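PDB 1UJN: dehydroquinate synthase from Thermus thermophilus, which probably catalyses the conversion of 3-deoxy-D-arabino-heptulosonate 7-phosphate to 3-dehydroquinate and phosphate, the second step of the shikimate route to chorismate, with NAD and cobalt or zinc as cofactors. Local coordinates for residues L33-D36 with F42-E45; D36-G41 with K160-P165. One frame throughout, in Å; residues are numbered along the deposited sequence.

Contact 1 of 2, residues L33-D36 with F42-E45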
loop_
_atom_site.group_PDB
_atom_site.type_symbol
_atom_site.label_atom_id
_atom_site.label_comp_id
_atom_site.label_asym_id
_atom_site.label_seq_id
_atom_site.Cartn_x
_atom_site.Cartn_y
_atom_site.Cartn_z
ATOM N N LEU A 33 -13.249 14.997 -1.497
ATOM C CA LEU A 33 -12.208 15.925 -1.087
ATOM C C LEU A 33 -12.039 15.916 0.426
ATOM O O LEU A 33 -13.001 16.068 1.173
ATOM C CB LEU A 33 -12.539 17.344 -1.591
ATOM C CG LEU A 33 -11.498 18.461 -1.416
ATOM C CD1 LEU A 33 -11.767 19.571 -2.432
ATOM C CD2 LEU A 33 -11.546 19.008 0.011
ATOM N N LEU A 34 -10.796 15.706 0.854
ATOM C CA LEU A 34 -10.414 15.672 2.260
ATOM C C LEU A 34 -9.643 16.969 2.522
ATOM O O LEU A 34 -8.747 17.326 1.746
ATOM C CB LEU A 34 -9.503 14.462 2.500
ATOM C CG LEU A 34 -9.073 14.140 3.927
ATOM C CD1 LEU A 34 -10.293 13.683 4.716
ATOM C CD2 LEU A 34 -7.997 13.047 3.916
ATOM N N PHE A 35 -9.962 17.671 3.609
ATOM C CA PHE A 35 -9.284 18.934 3.892
ATOM C C PHE A 35 -9.030 19.237 5.368
ATOM O O PHE A 35 -9.719 18.731 6.247
ATOM C CB PHE A 35 -10.090 20.093 3.290
ATOM C CG PHE A 35 -11.439 20.306 3.943
ATOM C CD1 PHE A 35 -11.582 21.192 5.008
ATOM C CD2 PHE A 35 -12.560 19.616 3.492
ATOM C CE1 PHE A 35 -12.825 21.390 5.615
ATOM C CE2 PHE A 35 -13.809 19.804 4.092
ATOM C CZ PHE A 35 -13.942 20.695 5.156
ATOM N N ASP A 36 -8.024 20.074 5.607
ATOM C CA ASP A 36 -7.659 20.522 6.948
ATOM C C ASP A 36 -8.679 21.623 7.256
ATOM O O ASP A 36 -8.799 22.567 6.488
ATOM C CB ASP A 36 -6.243 21.113 6.920
ATOM C CG ASP A 36 -5.795 21.646 8.271
ATOM O OD1 ASP A 36 -6.643 22.152 9.034
ATOM O OD2 ASP A 36 -4.582 21.574 8.564
ATOM N N PHE A 42 -10.693 27.648 1.183
ATOM C CA PHE A 42 -10.050 27.269 -0.063
ATOM C C PHE A 42 -10.541 25.892 -0.502
ATOM O O PHE A 42 -10.726 25.639 -1.692
ATOM C CB PHE A 42 -8.524 27.260 0.114
ATOM C CG PHE A 42 -7.773 26.836 -1.116
ATOM C CD1 PHE A 42 -7.999 27.464 -2.336
ATOM C CD2 PHE A 42 -6.836 25.809 -1.055
ATOM C CE1 PHE A 42 -7.303 27.075 -3.482
ATOM C CE2 PHE A 42 -6.133 25.413 -2.193
ATOM C CZ PHE A 42 -6.368 26.046 -3.410
ATOM N N ALA A 43 -10.752 25.008 0.467
ATOM C CA ALA A 43 -11.226 23.656 0.175
ATOM C C ALA A 43 -12.564 23.721 -0.557
ATOM O O ALA A 43 -12.785 23.004 -1.533
ATOM C CB ALA A 43 -11.371 22.862 1.464
ATOM N N GLN A 44 -13.452 24.592 -0.089
ATOM C CA GLN A 44 -14.756 24.740 -0.725
ATOM C C GLN A 44 -14.600 25.337 -2.119
ATOM O O GLN A 44 -15.384 25.043 -3.015
ATOM C CB GLN A 44 -15.670 25.626 0.126
ATOM C CG GLN A 44 -15.955 25.078 1.512
ATOM C CD GLN A 44 -16.875 23.865 1.513
ATOM O OE1 GLN A 44 -17.433 23.503 0.476
ATOM N NE2 GLN A 44 -17.029 23.225 2.671
ATOM N N GLU A 45 -13.590 26.181 -2.307
ATOM C CA GLU A 45 -13.358 26.785 -3.613
ATOM C C GLU A 45 -12.871 25.713 -4.591
ATOM O O GLU A 45 -13.290 25.672 -5.754
ATOM C CB GLU A 45 -12.320 27.907 -3.511
ATOM C CG GLU A 45 -12.016 28.555 -4.843
ATOM C CD GLU A 45 -11.008 29.678 -4.740
ATOM O OE1 GLU A 45 -10.632 30.228 -5.796
ATOM O OE2 GLU A 45 -10.591 30.010 -3.613
#

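Contact 2 of 2, residues D36-G41 with K160-P165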
loop_
_atom_site.group_PDB
_atom_site.type_symbol
_atom_site.label_atom_id
_atom_site.label_comp_id
_atom_site.label_asym_id
_atom_site.label_seq_id
_atom_site.Cartn_x
_atom_site.Cartn_y
_atom_site.Cartn_z
ATOM N N ASP A 36 -8.024 20.074 5.607
ATOM C CA ASP A 36 -7.659 20.522 6.948
ATOM C C ASP A 36 -8.679 21.623 7.256
ATOM O O ASP A 36 -8.799 22.567 6.488
ATOM C CB ASP A 36 -6.243 21.113 6.920
ATOM C CG ASP A 36 -5.795 21.646 8.271
ATOM O OD1 ASP A 36 -6.643 22.152 9.034
ATOM O OD2 ASP A 36 -4.582 21.574 8.564
ATOM N N ARG A 37 -9.417 21.493 8.356
ATOM C CA ARG A 37 -10.426 22.493 8.724
ATOM C C ARG A 37 -9.891 23.918 8.631
ATOM O O ARG A 37 -10.644 24.852 8.356
ATOM C CB ARG A 37 -10.933 22.250 10.151
ATOM C CG ARG A 37 -11.559 20.886 10.386
ATOM C CD ARG A 37 -11.920 20.712 11.857
ATOM N NE ARG A 37 -12.389 19.364 12.174
ATOM C CZ ARG A 37 -13.511 18.826 11.705
ATOM N NH1 ARG A 37 -14.295 19.519 10.887
ATOM N NH2 ARG A 37 -13.850 17.593 12.055
ATOM N N ARG A 38 -8.593 24.081 8.868
ATOM C CA ARG A 38 -7.952 25.393 8.813
ATOM C C ARG A 38 -8.099 26.109 7.480
ATOM O O ARG A 38 -8.069 27.338 7.428
ATOM C CB ARG A 38 -6.457 25.282 9.116
ATOM C CG ARG A 38 -6.087 25.370 10.574
ATOM C CD ARG A 38 -4.597 25.669 10.726
ATOM N NE ARG A 38 -4.210 26.922 10.070
ATOM C CZ ARG A 38 -3.842 27.037 8.793
ATOM N NH1 ARG A 38 -3.801 25.973 8.004
ATOM N NH2 ARG A 38 -3.513 28.226 8.303
ATOM N N VAL A 39 -8.226 25.351 6.397
ATOM C CA VAL A 39 -8.362 25.959 5.081
ATOM C C VAL A 39 -9.651 25.560 4.375
ATOM O O VAL A 39 -9.665 25.373 3.162
ATOM C CB VAL A 39 -7.154 25.613 4.169
ATOM C CG1 VAL A 39 -5.899 26.310 4.688
ATOM C CG2 VAL A 39 -6.943 24.101 4.124
ATOM N N GLU A 40 -10.738 25.456 5.133
ATOM C CA GLU A 40 -12.016 25.079 4.550
ATOM C C GLU A 40 -12.436 26.029 3.434
ATOM O O GLU A 40 -12.996 25.595 2.427
ATOM C CB GLU A 40 -13.116 25.032 5.614
ATOM C CG GLU A 40 -14.464 24.616 5.025
ATOM C CD GLU A 40 -15.513 24.307 6.071
ATOM O OE1 GLU A 40 -16.609 23.847 5.681
ATOM O OE2 GLU A 40 -15.246 24.519 7.274
ATOM N N GLY A 41 -12.173 27.322 3.617
ATOM C CA GLY A 41 -12.536 28.299 2.603
ATOM C C GLY A 41 -11.993 27.918 1.238
ATOM O O GLY A 41 -12.729 27.857 0.250
ATOM N N LYS A 160 -1.200 32.863 2.695
ATOM C CA LYS A 160 -1.348 34.119 3.416
ATOM C C LYS A 160 -1.937 33.999 4.821
ATOM O O LYS A 160 -1.659 34.829 5.684
ATOM C CB LYS A 160 -2.162 35.089 2.558
ATOM C CG LYS A 160 -1.462 35.403 1.235
ATOM C CD LYS A 160 -2.256 36.341 0.345
ATOM C CE LYS A 160 -1.734 36.282 -1.085
ATOM N NZ LYS A 160 -2.723 36.791 -2.081
ATOM N N THR A 161 -2.733 32.964 5.062
ATOM C CA THR A 161 -3.329 32.771 6.380
ATOM C C THR A 161 -2.454 31.884 7.259
ATOM O O THR A 161 -2.786 31.598 8.408
ATOM C CB THR A 161 -4.715 32.119 6.274
ATOM O OG1 THR A 161 -5.208 31.839 7.590
ATOM C CG2 THR A 161 -4.633 30.821 5.474
ATOM N N LEU A 162 -1.325 31.460 6.706
ATOM C CA LEU A 162 -0.400 30.585 7.411
ATOM C C LEU A 162 0.390 31.311 8.498
ATOM O O LEU A 162 0.937 32.386 8.260
ATOM C CB LEU A 162 0.565 29.966 6.392
ATOM C CG LEU A 162 1.463 28.808 6.826
ATOM C CD1 LEU A 162 0.605 27.616 7.249
ATOM C CD2 LEU A 162 2.379 28.424 5.674
ATOM N N PRO A 163 0.446 30.739 9.716
ATOM C CA PRO A 163 1.196 31.374 10.805
ATOM C C PRO A 163 2.631 31.590 10.327
ATOM O O PRO A 163 3.198 30.724 9.666
ATOM C CB PRO A 163 1.105 30.345 11.923
ATOM C CG PRO A 163 -0.258 29.754 11.701
ATOM C CD PRO A 163 -0.280 29.553 10.202
ATOM N N LEU A 164 3.216 32.739 10.649
ATOM C CA LEU A 164 4.573 33.031 10.204
ATOM C C LEU A 164 5.609 31.956 10.561
ATOM O O LEU A 164 6.437 31.591 9.725
ATOM C CB LEU A 164 5.026 34.390 10.747
ATOM C CG LEU A 164 6.399 34.889 10.290
ATOM C CD1 LEU A 164 6.423 35.062 8.777
ATOM C CD2 LEU A 164 6.703 36.213 10.982
ATOM N N PRO A 165 5.581 31.437 11.801
ATOM C CA PRO A 165 6.559 30.408 12.176
ATOM C C PRO A 165 6.475 29.170 11.287
ATOM O O PRO A 165 7.498 28.595 10.908
ATOM C CB PRO A 165 6.200 30.105 13.629
ATOM C CG PRO A 165 5.668 31.431 14.120
ATOM C CD PRO A 165 4.783 31.850 12.973
#

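Contact 1 of 2, residues L33-D36 with F42-E45
With chi1 at 67°, Phe-35 holds CG between its backbone N and carbonyl carbon, so that the root of the ring lies against the methyl of Ala-43; Leu-33 instead swings CG opposite its own N (chi1 -173°), which brings one methyl to the side chain and the other to the backbone oxygen of Ala-43. Two residues apart on an extended strand, these side chains leave the same side of the sheet, and the methyl of Ala-43 rests over the place where the two meet. Its CB is 3.6 Å from both CB and CG of Phe-35. It also lies 3.9 Å from CD1 and 4.0 Å from CD2 of that ring, which places it close to evenly across the two ortho carbons. The methyl approaches the ring obliquely, near the substituted end, while the far end of the ring extends past it.

Leu-33 completes the grip with its branch. CD2 is 4.1 Å from Ala-43 CB, and CD1 is 3.7 Å from the carbonyl O of Ala-43, a van der Waals contact of a methyl with a backbone carbonyl oxygen. The contact between the side chains is apolar, and all three residues are buried. A small residue suits Ala-43 because the helix can then come close to the sheet: the CA atoms of Phe-35 and Ala-43 are 6.3 Å apart. The larger leucine and phenylalanine supply the apolar surface on the strand side.

The contact belongs to the beta-alpha-beta unit made by strand 31-36, helix 40-50 and strand 55-58, within a Rossmann-like sheet. Backbone hydrogen bonds tie strand 31-36 to strand 55-58 and, through Leu-34, to strand 87-92, while Leu-33 and Phe-35 also pack on Val-91 of the latter.

Contact 2 of 2, residues D36-G41 with K160-P165
Arg-38 meets Thr-161 across a surface contact beside the predicted NAD site, reaching over from a tight turn at the end of strand 31-36. That turn is an Asx turn: Asp-36 OD1 accepts from Arg-38 N at 2.7 Å, on the anti side of the carboxylate, with the N-H well aligned (158°) but 33° out of the carboxylate plane. A short carboxylate such as aspartate suits this place, since it can bend back to catch an N-H two residues on. Val-39 N also bonds Asp-36 O at 2.8 Å, and Val-39 is the N-cap of the helix that follows.

From this turn the long chain of Arg-38, bent at chi3 (59°), delivers NH2 to loop 160-163. NH2 lies 3.5 Å from Thr-161 O, which sits at the edge of the guanidinium near its plane. The same nitrogen is 4.0 Å from Thr-161 CG2 and 4.0 Å from Pro-163 CD, the proline lying obliquely to the group. Arg-38 and Thr-161 are both exposed, which suits their polar groups.

Loop 160-163 leads into helix 164-181, where Pro-163 takes the N-cap position; this helix carries Glu-173, a predicted zinc ligand. The buried side chain of Leu-162 touches Thr-119, a predicted NAD-binding residue. The contact thus joins the 3-10 turn between strand 31-36 and helix 40-50 to the loop before helix 164-181.

In the fold
Contacts 1 and 2 follow one another along the chain, overlapping in range at Asp-36, which makes the Asx turn rather than a cross-contact; their centres are about 11 Å apart. Contact 1 is core: apolar side chains pack helix 40-50 against its own strand, locally in sequence. Contact 2 is largely surface and long-range, bringing the turn before that helix to a loop more than a hundred residues on, with an arginine end lying among a carbonyl oxygen, a threonine methyl and a proline carbon, in place of alkyl and aromatic packing. The two meet where Phe-35 CE1 lies 3.7 Å from Glu-40 CB, so the buried packing runs directly into the exposed first turn of the helix.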